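Local coordinates for 4'-phospho-dehydrooxetanocin synthase (Bacillus megaterium, PDB 5UL3), which catalyses, as a cobalamin-dependent radical S-adenosylmethionine enzyme, the oxidative ring contraction of dAMP to an oxetane aldehyde in the biosynthesis of oxetanocin A, at residues 22-27 / 290-295; 43-48 / 61-66; 183-188 / 217-222; 473-478 / 488-493. All coordinates share one frame; numbering follows the deposited sequence.

Interaction 1. Residues 22-27 / 290-295; sequences SQIWLK and PSLDIL
Trp25 and Leu292 bring two loops together with their CA atoms 5.1 Å apart, and Lys27 and Asp293 keep a similar spacing further on, yet no direct hydrogen bond joins the two backbones. Each loop folds into a type I beta turn, Gln23 to Leu26 on one side and Leu292 to Leu295 on the other, and each leads into a helix, 28-39 and 295-300. Water takes the place of direct bonding. One molecule donates to Ile24 O at 2.9 Å and accepts from Leu292 N at 3.0 Å. A second lies 2.9 Å from Trp25 O and 3.1 Å from Leu292 O, placed to donate to both, although the acceptors around it outnumber its protons and it may not serve all of them at once.

The apolar part is small. The side chains of Ile24 and Leu292 run alongside each other in the same direction, and their CD1 atoms meet at 3.8 Å; with chi1 at 60°, Ile24 CG1 sits between its own N and C and is itself close to that leucine methyl. The indole of Trp25 finds its partners elsewhere, stacking on His351 and meeting Phe352 edge-to-face, while Ile24 and Leu292 also touch helix 335-351. The contact thus joins the loop between helices 7-21 and 28-39 to the loop that leads into helix 295-300. Asp293 sends its carboxylate to a salt bridge with Arg148, and its OD2 stays 5.8 Å from Lys27 NZ. Lys27, extended beyond CG, instead brings its methylene CE to 3.2 Å from Asp293 O.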
# COMPACT_ATOMS: atom_id res chain seq x y z
N SER A 22 -0.97 21.12 19.66
CA SER A 22 -0.77 21.35 18.24
C SER A 22 0.45 20.62 17.70
O SER A 22 0.58 20.47 16.48
CB SER A 22 -0.63 22.85 17.95
OG SER A 22 0.67 23.28 18.29
N GLN A 23 1.34 20.14 18.58
CA GLN A 23 2.53 19.41 18.14
C GLN A 23 2.19 17.92 18.04
O GLN A 23 2.61 17.08 18.84
CB GLN A 23 3.69 19.68 19.09
CG GLN A 23 4.00 21.15 19.15
CD GLN A 23 4.86 21.51 20.34
OE1 GLN A 23 5.93 20.93 20.55
NE2 GLN A 23 4.39 22.45 21.14
N ILE A 24 1.41 17.61 17.00
CA ILE A 24 0.80 16.29 16.89
C ILE A 24 1.79 15.18 16.55
O ILE A 24 1.41 14.01 16.59
CB ILE A 24 -0.35 16.32 15.87
CG1 ILE A 24 0.16 16.72 14.48
CG2 ILE A 24 -1.43 17.26 16.33
CD1 ILE A 24 -0.93 16.66 13.38
N TRP A 25 3.05 15.52 16.28
CA TRP A 25 4.07 14.50 16.08
C TRP A 25 4.66 13.98 17.38
O TRP A 25 5.32 12.94 17.37
CB TRP A 25 5.20 15.06 15.23
CG TRP A 25 5.62 16.40 15.69
CD1 TRP A 25 6.57 16.68 16.64
CD2 TRP A 25 5.08 17.65 15.27
NE1 TRP A 25 6.65 18.03 16.83
CE2 TRP A 25 5.75 18.66 16.00
CE3 TRP A 25 4.11 18.03 14.34
CZ2 TRP A 25 5.48 20.01 15.83
CZ3 TRP A 25 3.83 19.37 14.17
CH2 TRP A 25 4.52 20.35 14.91
N LEU A 26 4.46 14.67 18.50
CA LEU A 26 5.03 14.19 19.74
C LEU A 26 4.24 13.00 20.25
O LEU A 26 3.02 12.92 20.08
CB LEU A 26 5.05 15.29 20.80
CG LEU A 26 5.79 16.58 20.45
CD1 LEU A 26 5.49 17.65 21.50
CD2 LEU A 26 7.29 16.29 20.32
N LYS A 27 4.94 12.07 20.89
CA LYS A 27 4.29 10.92 21.50
C LYS A 27 3.56 11.35 22.77
O LYS A 27 3.91 12.36 23.38
CB LYS A 27 5.34 9.84 21.81
CG LYS A 27 6.45 9.79 20.76
CD LYS A 27 7.28 8.51 20.87
CE LYS A 27 7.98 8.20 19.56
NZ LYS A 27 8.52 6.81 19.53
N PRO A 290 -4.04 9.11 11.13
CA PRO A 290 -3.16 8.11 11.74
C PRO A 290 -2.25 8.74 12.77
O PRO A 290 -1.84 9.90 12.64
CB PRO A 290 -2.35 7.57 10.56
CG PRO A 290 -2.44 8.64 9.53
CD PRO A 290 -3.80 9.22 9.68
N SER A 291 -1.91 7.97 13.79
CA SER A 291 -1.01 8.46 14.83
C SER A 291 0.36 8.73 14.21
O SER A 291 0.82 7.98 13.34
CB SER A 291 -0.90 7.45 15.97
OG SER A 291 -2.16 7.34 16.63
N LEU A 292 1.03 9.79 14.67
CA LEU A 292 2.27 10.23 14.04
C LEU A 292 3.50 10.03 14.93
O LEU A 292 4.56 10.61 14.65
CB LEU A 292 2.14 11.69 13.60
CG LEU A 292 1.00 11.95 12.61
CD1 LEU A 292 0.81 13.43 12.33
CD2 LEU A 292 1.24 11.19 11.30
N ASP A 293 3.39 9.17 15.95
CA ASP A 293 4.48 8.90 16.89
C ASP A 293 5.80 8.56 16.18
O ASP A 293 6.88 8.93 16.66
CB ASP A 293 4.13 7.73 17.80
CG ASP A 293 2.84 7.96 18.61
OD1 ASP A 293 1.96 8.72 18.17
OD2 ASP A 293 2.75 7.35 19.69
N ILE A 294 5.73 7.80 15.09
CA ILE A 294 6.93 7.29 14.41
C ILE A 294 7.45 8.25 13.36
O ILE A 294 8.54 8.02 12.80
CB ILE A 294 6.62 5.91 13.79
CG1 ILE A 294 5.91 5.00 14.80
CG2 ILE A 294 7.90 5.18 13.34
CD1 ILE A 294 6.73 4.65 16.04
N LEU A 295 6.74 9.34 13.10
CA LEU A 295 7.04 10.17 11.93
C LEU A 295 8.46 10.74 11.99
O LEU A 295 9.18 10.74 10.99
CB LEU A 295 6.00 11.28 11.80
CG LEU A 295 6.16 12.09 10.51
CD1 LEU A 295 6.03 11.16 9.30
CD2 LEU A 295 5.15 13.23 10.43
O HOH W 1 -0.45 11.81 16.29
O HOH W 2 7.24 11.83 15.52

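Interaction 2. Residues 43-48 / 61-66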
# COMPACT_ATOMS: atom_id res chain seq x y z
N LYS A 43 2.94 27.06 42.18
CA LYS A 43 2.69 26.43 43.47
C LYS A 43 1.24 26.55 43.90
O LYS A 43 0.85 25.95 44.91
CB LYS A 43 3.60 27.02 44.55
CG LYS A 43 5.04 26.52 44.50
CD LYS A 43 5.15 25.08 44.99
CE LYS A 43 6.61 24.65 45.07
NZ LYS A 43 6.76 23.26 45.59
N GLU A 44 0.43 27.33 43.17
CA GLU A 44 -1.00 27.51 43.43
C GLU A 44 -1.84 26.42 42.77
O GLU A 44 -2.94 26.70 42.27
CB GLU A 44 -1.43 28.89 42.95
CG GLU A 44 -0.81 30.03 43.74
CD GLU A 44 -1.07 31.37 43.09
OE1 GLU A 44 -0.23 31.82 42.27
OE2 GLU A 44 -2.13 31.96 43.37
N PHE A 45 -1.33 25.19 42.75
CA PHE A 45 -2.02 24.02 42.22
C PHE A 45 -1.15 22.79 42.41
O PHE A 45 -0.04 22.72 41.86
CB PHE A 45 -2.35 24.21 40.73
CG PHE A 45 -3.37 23.24 40.21
CD1 PHE A 45 -3.98 22.31 41.05
CD2 PHE A 45 -3.74 23.25 38.87
CE1 PHE A 45 -4.91 21.42 40.57
CE2 PHE A 45 -4.68 22.36 38.38
CZ PHE A 45 -5.26 21.44 39.23
N ASP A 46 -1.62 21.82 43.19
CA ASP A 46 -0.96 20.53 43.30
C ASP A 46 -1.94 19.43 42.91
O ASP A 46 -3.15 19.53 43.16
CB ASP A 46 -0.42 20.28 44.71
CG ASP A 46 0.59 19.13 44.74
OD1 ASP A 46 1.68 19.28 44.14
OD2 ASP A 46 0.29 18.09 45.37
N TYR A 47 -1.40 18.38 42.28
CA TYR A 47 -2.20 17.30 41.73
C TYR A 47 -1.47 15.99 41.95
O TYR A 47 -0.26 15.96 42.19
CB TYR A 47 -2.48 17.52 40.24
CG TYR A 47 -1.23 17.49 39.37
CD1 TYR A 47 -0.74 16.29 38.86
CD2 TYR A 47 -0.54 18.66 39.07
CE1 TYR A 47 0.40 16.26 38.08
CE2 TYR A 47 0.60 18.63 38.29
CZ TYR A 47 1.07 17.43 37.80
OH TYR A 47 2.21 17.40 37.02
N LYS A 48 -2.21 14.89 41.84
CA LYS A 48 -1.62 13.57 42.06
C LYS A 48 -1.15 12.92 40.76
O LYS A 48 -0.04 12.38 40.71
CB LYS A 48 -2.62 12.66 42.78
CG LYS A 48 -2.66 12.87 44.28
CD LYS A 48 -3.35 11.72 45.00
CE LYS A 48 -3.06 11.75 46.50
NZ LYS A 48 -3.66 10.58 47.19
N LEU A 61 -6.75 16.65 28.42
CA LEU A 61 -5.94 16.45 29.61
C LEU A 61 -6.84 16.29 30.83
O LEU A 61 -7.76 17.09 31.04
CB LEU A 61 -4.99 17.64 29.82
CG LEU A 61 -4.20 17.65 31.12
CD1 LEU A 61 -3.23 16.48 31.18
CD2 LEU A 61 -3.46 18.97 31.27
N TYR A 62 -6.59 15.24 31.61
CA TYR A 62 -7.20 15.05 32.92
C TYR A 62 -6.15 15.34 33.98
O TYR A 62 -5.06 14.77 33.94
CB TYR A 62 -7.75 13.63 33.09
CG TYR A 62 -8.71 13.24 32.01
CD1 TYR A 62 -8.25 12.73 30.79
CD2 TYR A 62 -10.08 13.38 32.19
CE1 TYR A 62 -9.16 12.38 29.78
CE2 TYR A 62 -10.97 13.04 31.20
CZ TYR A 62 -10.51 12.54 30.00
OH TYR A 62 -11.43 12.21 29.03
N VAL A 63 -6.47 16.23 34.90
CA VAL A 63 -5.62 16.49 36.06
C VAL A 63 -6.36 15.92 37.26
O VAL A 63 -7.43 16.43 37.63
CB VAL A 63 -5.33 17.98 36.24
CG1 VAL A 63 -4.26 18.18 37.32
CG2 VAL A 63 -4.88 18.59 34.92
N ILE A 64 -5.84 14.84 37.83
CA ILE A 64 -6.47 14.17 38.96
C ILE A 64 -5.86 14.75 40.23
O ILE A 64 -4.73 14.42 40.59
CB ILE A 64 -6.29 12.66 38.89
CG1 ILE A 64 -6.93 12.10 37.61
CG2 ILE A 64 -6.90 12.01 40.12
CD1 ILE A 64 -6.77 10.60 37.46
N GLU A 65 -6.60 15.65 40.90
CA GLU A 65 -6.16 16.16 42.19
C GLU A 65 -6.17 15.04 43.21
O GLU A 65 -5.12 14.66 43.75
CB GLU A 65 -7.04 17.31 42.67
CG GLU A 65 -6.57 18.67 42.19
CD GLU A 65 -7.18 19.80 43.01
OE1 GLU A 65 -7.07 19.74 44.25
OE2 GLU A 65 -7.76 20.73 42.41
N ASP A 66 -7.34 14.43 43.42
CA ASP A 66 -7.47 13.03 43.81
C ASP A 66 -8.71 12.46 43.10
O ASP A 66 -9.25 13.08 42.18
CB ASP A 66 -7.51 12.87 45.34
CG ASP A 66 -8.79 13.39 45.98
OD1 ASP A 66 -9.61 14.04 45.30
OD2 ASP A 66 -8.98 13.12 47.18
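Glu65 leaves its backbone with CB pointing away from residues 43-48, but the chain beyond returns to Phe45 and Asp46. CG lies in the plane of the Phe45 ring, at its edge, 3.6 Å from CE1, and also packs against Asp46 O. CD follows past the same CE1. At the tip, OE1 lies on the Asp46 O side, whereas OE2 approaches Phe45 CE1 to 3.5 Å and takes a hydrogen bond from outside, with His71 NE2; the planes of carboxylate and ring are 72° apart. His71 also meets the Phe45 ring edge-to-face, so one histidine serves both partners.

The contact lies at the edge of the four-stranded antiparallel sheet near the N-terminus: residues 43-48 lead into its outermost strand 49-53, and strand 60-64 lies next to that strand. The chain changes direction at Glu65, and Glu65 and Asp66 together face Lys69 in a classic beta bulge. Ahead of this change, Lys48 N donates to Ile64 O at 2.9 Å, in the carbonyl plane, with an N-H...O angle of 151°. Val63 CG1 touches both aromatic residues: it meets Phe45 CZ tip to tip at 3.9 Å and Tyr47 CB at 3.5 Å. The Tyr47 side chain crosses Val63 at about a right angle, and its OH is hydrogen-bonded to Glu36. Lys48, meanwhile, runs its methylenes past the Glu65 carbonyl, with CG 3.1 Å from O.

Interaction 3. Residues 183-188 / 217-222. With EDO (1,2-ethanediol), chain B.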
# COMPACT_ATOMS: atom_id res chain seq x y z
N LEU A 183 0.67 -7.62 17.03
CA LEU A 183 1.63 -7.61 15.93
C LEU A 183 0.89 -7.53 14.60
O LEU A 183 -0.06 -8.29 14.37
CB LEU A 183 2.51 -8.86 15.93
CG LEU A 183 3.13 -9.34 17.24
CD1 LEU A 183 4.05 -10.55 16.93
CD2 LEU A 183 3.91 -8.20 17.92
N SER A 184 1.34 -6.64 13.73
CA SER A 184 0.87 -6.60 12.34
C SER A 184 1.81 -7.47 11.50
O SER A 184 3.01 -7.18 11.42
CB SER A 184 0.85 -5.16 11.83
OG SER A 184 0.18 -5.06 10.58
N VAL A 185 1.28 -8.53 10.91
CA VAL A 185 2.07 -9.59 10.27
C VAL A 185 1.73 -9.58 8.78
O VAL A 185 0.61 -9.94 8.39
CB VAL A 185 1.79 -10.97 10.88
CG1 VAL A 185 2.65 -12.03 10.19
CG2 VAL A 185 2.06 -10.96 12.39
N ASN A 186 2.69 -9.18 7.96
CA ASN A 186 2.51 -9.00 6.53
C ASN A 186 3.27 -10.08 5.77
O ASN A 186 3.97 -10.90 6.36
CB ASN A 186 2.97 -7.61 6.13
CG ASN A 186 2.06 -6.98 5.11
OD1 ASN A 186 1.52 -7.68 4.26
ND2 ASN A 186 1.85 -5.68 5.23
N PHE A 187 3.10 -10.07 4.44
CA PHE A 187 3.81 -10.98 3.55
C PHE A 187 5.29 -11.07 3.91
O PHE A 187 5.96 -10.04 4.07
CB PHE A 187 3.68 -10.53 2.09
CG PHE A 187 2.29 -10.63 1.54
CD1 PHE A 187 1.79 -11.86 1.12
CD2 PHE A 187 1.48 -9.51 1.43
CE1 PHE A 187 0.51 -11.98 0.62
CE2 PHE A 187 0.18 -9.63 0.91
CZ PHE A 187 -0.29 -10.86 0.50
N GLY A 188 5.79 -12.30 4.00
CA GLY A 188 7.20 -12.54 4.23
C GLY A 188 7.64 -12.42 5.67
O GLY A 188 8.84 -12.53 5.95
N ASN A 217 -3.59 -8.25 10.27
CA ASN A 217 -3.18 -8.14 8.87
C ASN A 217 -3.32 -9.49 8.16
O ASN A 217 -3.77 -10.49 8.74
CB ASN A 217 -1.76 -7.58 8.71
CG ASN A 217 -1.63 -6.66 7.50
OD1 ASN A 217 -2.38 -6.77 6.53
ND2 ASN A 217 -0.67 -5.74 7.57
N VAL A 218 -2.97 -9.51 6.88
CA VAL A 218 -3.52 -10.52 5.97
C VAL A 218 -2.92 -11.91 6.18
O VAL A 218 -3.60 -12.92 5.94
CB VAL A 218 -3.33 -10.05 4.52
CG1 VAL A 218 -1.86 -9.97 4.17
CG2 VAL A 218 -4.12 -10.95 3.56
N ILE A 219 -1.68 -12.01 6.65
CA ILE A 219 -1.00 -13.31 6.72
C ILE A 219 -1.66 -14.22 7.76
O ILE A 219 -2.03 -15.35 7.41
CB ILE A 219 0.51 -13.14 6.93
CG1 ILE A 219 1.18 -12.69 5.63
CG2 ILE A 219 1.16 -14.42 7.43
CD1 ILE A 219 0.83 -13.55 4.44
N PRO A 220 -1.85 -13.81 9.03
CA PRO A 220 -2.59 -14.70 9.96
C PRO A 220 -4.07 -14.82 9.65
O PRO A 220 -4.67 -15.85 9.95
CB PRO A 220 -2.36 -14.05 11.33
CG PRO A 220 -2.05 -12.63 11.04
CD PRO A 220 -1.31 -12.63 9.72
N SER A 221 -4.68 -13.77 9.07
CA SER A 221 -6.08 -13.87 8.67
C SER A 221 -6.29 -15.00 7.67
O SER A 221 -7.27 -15.75 7.75
CB SER A 221 -6.53 -12.55 8.05
OG SER A 221 -7.91 -12.61 7.67
N PHE A 222 -5.38 -15.13 6.71
CA PHE A 222 -5.56 -16.14 5.67
C PHE A 222 -5.14 -17.53 6.13
O PHE A 222 -5.72 -18.53 5.68
CB PHE A 222 -4.78 -15.73 4.41
CG PHE A 222 -5.52 -14.76 3.51
CD1 PHE A 222 -6.65 -14.09 3.97
CD2 PHE A 222 -5.09 -14.52 2.22
CE1 PHE A 222 -7.32 -13.20 3.15
CE2 PHE A 222 -5.76 -13.63 1.40
CZ PHE A 222 -6.87 -12.97 1.86
C1 EDO B . -10.91 -13.15 6.56
O1 EDO B . -9.77 -13.60 5.79
C2 EDO B . -11.41 -14.28 7.47
O2 EDO B . -10.35 -14.81 8.28
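Ser184 OG has two partners: Asn217 ND2 donates to it at 3.2 Å, 21° out of the amide plane, and N3B of the cobalamin is hydrogen-bonded to it as well. N3B is the benzimidazole nitrogen that ligates cobalt in base-on cobalamin, so its pairing with serine is consistent with a base-off cofactor. The site lies at the C-terminal ends of parallel strands 180-184 and 212-216 in the Rossmann fold that houses the cofactor, with Asn217 at the N-cap position of helix 218-222. Asn217 OD1 takes a bond from the next backbone nitrogen, Val218 N, at 2.8 Å, which is consistent with the amide being kept with ND2 toward the serine. Asn186 ND2 lies 3.4 Å from Asn217 ND2, but both are donors and no bond joins them.

Next to these polar groups the loop after the strand packs on the first helical turn. Val185 crosses Ile219 at about a right angle, and its CB meets Pro220 CD at 3.7 Å. Ile219 CG1, anti to its own carbonyl carbon (chi1 -75°), presses against the Asn186 carbonyl carbon at 3.3 Å. Its CD1 reaches Phe187 CD1 at 3.8 Å, while Val218 CG1 touches the same ring at CE2. Further along the helix, Ser221 OG, already bonded to Asp238 O, accepts at 2.8 Å from O1 of a 1,2-ethanediol molecule that probably came from the crystallisation liquor.

Interaction 4. Residues 473-478 / 488-493; sequences FIMFDQ and ENLDFL
Leu493 and Phe473 form the apolar centre, reaching toward each other tip to tip. Leu493 CD2 stands over the middle of the Phe473 ring in a CH-pi contact, 3.8 Å from the centroid. The other leucine methyl, CD1, lies over the same face, 3.6 Å from Phe473 CE1, and also touches Met475 CE at 3.5 Å. The methionine chain is bent at chi2 and chi3, and chi3 (71°) places CE against the leucine.

Phe492 borders this group. Its ring is within 18° of parallel to that of Phe473, but the two are slid so far apart, with centroids 6.0 Å from each other, that they barely overlap; the closest approach is 3.7 Å between Phe473 CE2 and Phe492 CD2.

Asn489 forms the polar edge. Its CB lies at the rim of the Phe473 ring, in plane, and its amide is turned 71° from that ring. ND2 makes a weak hydrogen bond to Met475 SD at 3.5 Å, but its stronger partner is Gln442 OE1, while OD1 accepts from Gly438 N.

In the partial TIM barrel of the radical SAM domain, this joins the end of outermost strand 470-473 to the following helix, 484-493. Helix 452-464 covers Phe492, and helix 620-648, from much later in the chain, reaches Met475, Leu490 and Leu493.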
# COMPACT_ATOMS: atom_id res chain seq x y z
N PHE A 473 0.77 -5.27 -15.20
CA PHE A 473 0.61 -6.11 -16.38
C PHE A 473 1.06 -7.51 -16.03
O PHE A 473 2.21 -7.72 -15.64
CB PHE A 473 1.41 -5.57 -17.58
CG PHE A 473 0.86 -6.02 -18.91
CD1 PHE A 473 1.30 -7.20 -19.49
CD2 PHE A 473 -0.11 -5.28 -19.57
CE1 PHE A 473 0.77 -7.63 -20.72
CE2 PHE A 473 -0.63 -5.69 -20.79
CZ PHE A 473 -0.18 -6.86 -21.36
N ILE A 474 0.14 -8.48 -16.14
CA ILE A 474 0.48 -9.85 -15.81
C ILE A 474 0.49 -10.63 -17.12
O ILE A 474 -0.57 -11.09 -17.57
CB ILE A 474 -0.53 -10.45 -14.82
CG1 ILE A 474 -0.71 -9.52 -13.61
CG2 ILE A 474 -0.06 -11.80 -14.35
CD1 ILE A 474 -1.99 -9.84 -12.81
N MET A 475 1.66 -10.75 -17.73
CA MET A 475 1.79 -11.32 -19.07
C MET A 475 1.35 -12.78 -19.11
O MET A 475 0.55 -13.17 -19.97
CB MET A 475 3.25 -11.18 -19.54
CG MET A 475 3.59 -11.93 -20.85
SD MET A 475 2.74 -11.20 -22.26
CE MET A 475 3.63 -9.64 -22.41
N PHE A 476 1.85 -13.58 -18.18
CA PHE A 476 1.63 -15.02 -18.15
C PHE A 476 0.62 -15.40 -17.08
O PHE A 476 0.66 -14.89 -15.96
CB PHE A 476 2.95 -15.74 -17.87
CG PHE A 476 4.04 -15.44 -18.87
CD1 PHE A 476 4.04 -16.05 -20.13
CD2 PHE A 476 5.09 -14.59 -18.55
CE1 PHE A 476 5.05 -15.79 -21.04
CE2 PHE A 476 6.11 -14.33 -19.47
CZ PHE A 476 6.09 -14.93 -20.71
N ASP A 477 -0.31 -16.31 -17.41
CA ASP A 477 -1.14 -16.90 -16.37
C ASP A 477 -1.35 -18.38 -16.68
O ASP A 477 -1.33 -18.79 -17.84
CB ASP A 477 -2.49 -16.18 -16.19
CG ASP A 477 -3.46 -16.41 -17.34
OD1 ASP A 477 -3.16 -15.97 -18.47
OD2 ASP A 477 -4.56 -16.97 -17.09
N GLN A 478 -1.55 -19.15 -15.62
CA GLN A 478 -1.41 -20.60 -15.69
C GLN A 478 -2.50 -21.26 -16.51
O GLN A 478 -2.28 -22.36 -17.04
CB GLN A 478 -1.38 -21.19 -14.27
CG GLN A 478 -0.09 -20.90 -13.49
CD GLN A 478 -0.09 -19.56 -12.75
OE1 GLN A 478 -0.98 -18.73 -12.93
NE2 GLN A 478 0.90 -19.37 -11.89
N GLU A 488 -1.39 -11.20 -28.56
CA GLU A 488 -2.28 -10.07 -28.33
C GLU A 488 -1.69 -9.10 -27.31
O GLU A 488 -1.77 -7.88 -27.47
CB GLU A 488 -3.65 -10.57 -27.86
CG GLU A 488 -4.43 -11.36 -28.91
CD GLU A 488 -5.44 -12.33 -28.29
OE1 GLU A 488 -5.80 -12.15 -27.11
OE2 GLU A 488 -5.88 -13.27 -28.98
N ASN A 489 -1.08 -9.64 -26.25
CA ASN A 489 -0.45 -8.79 -25.24
C ASN A 489 0.70 -7.98 -25.84
O ASN A 489 0.82 -6.78 -25.59
CB ASN A 489 0.06 -9.66 -24.10
CG ASN A 489 -1.02 -9.97 -23.10
OD1 ASN A 489 -2.09 -9.39 -23.13
ND2 ASN A 489 -0.74 -10.90 -22.19
N LEU A 490 1.58 -8.65 -26.59
CA LEU A 490 2.72 -7.97 -27.18
C LEU A 490 2.27 -6.86 -28.12
O LEU A 490 2.84 -5.75 -28.11
CB LEU A 490 3.59 -8.98 -27.92
CG LEU A 490 4.31 -10.04 -27.08
CD1 LEU A 490 4.85 -11.14 -27.99
CD2 LEU A 490 5.45 -9.40 -26.27
N ASP A 491 1.26 -7.13 -28.96
CA ASP A 491 0.68 -6.10 -29.82
C ASP A 491 0.19 -4.91 -29.01
O ASP A 491 0.50 -3.75 -29.34
CB ASP A 491 -0.47 -6.69 -30.64
CG ASP A 491 -0.01 -7.60 -31.76
OD1 ASP A 491 1.21 -7.63 -32.05
OD2 ASP A 491 -0.88 -8.27 -32.36
N PHE A 492 -0.61 -5.17 -27.97
CA PHE A 492 -1.07 -4.11 -27.08
C PHE A 492 0.09 -3.28 -26.53
O PHE A 492 0.05 -2.04 -26.57
CB PHE A 492 -1.88 -4.72 -25.93
CG PHE A 492 -2.26 -3.74 -24.84
CD1 PHE A 492 -3.44 -3.00 -24.93
CD2 PHE A 492 -1.47 -3.58 -23.72
CE1 PHE A 492 -3.82 -2.11 -23.93
CE2 PHE A 492 -1.83 -2.68 -22.72
CZ PHE A 492 -3.01 -1.95 -22.82
N LEU A 493 1.11 -3.95 -26.00
CA LEU A 493 2.23 -3.28 -25.35
C LEU A 493 3.08 -2.47 -26.33
O LEU A 493 3.75 -1.53 -25.91
CB LEU A 493 3.10 -4.31 -24.64
CG LEU A 493 2.41 -4.96 -23.44
CD1 LEU A 493 3.15 -6.21 -23.09
CD2 LEU A 493 2.40 -3.99 -22.24

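Along the chain, interactions 2 and 3 both lie inside the long loop closed by interaction 1, and interaction 4 follows. Interaction 3 is part of the cobalamin pocket itself. Interaction 1, with its centre about 25 Å from that of interaction 3, lies near the pocket without lining it: the Ile294 side chain is about 11 Å from the cobalamin. Interaction 4 approaches from the radical SAM side, its centre about 30 Å from that of interaction 3, with the Phe473 side chain about 5 Å from that of Glu436, which binds S-adenosylmethionine. Interaction 2 lies away from the cofactor and S-adenosylmethionine sites, and its centre is about 68 Å from that of interaction 4, on the opposite side of the chain's centre.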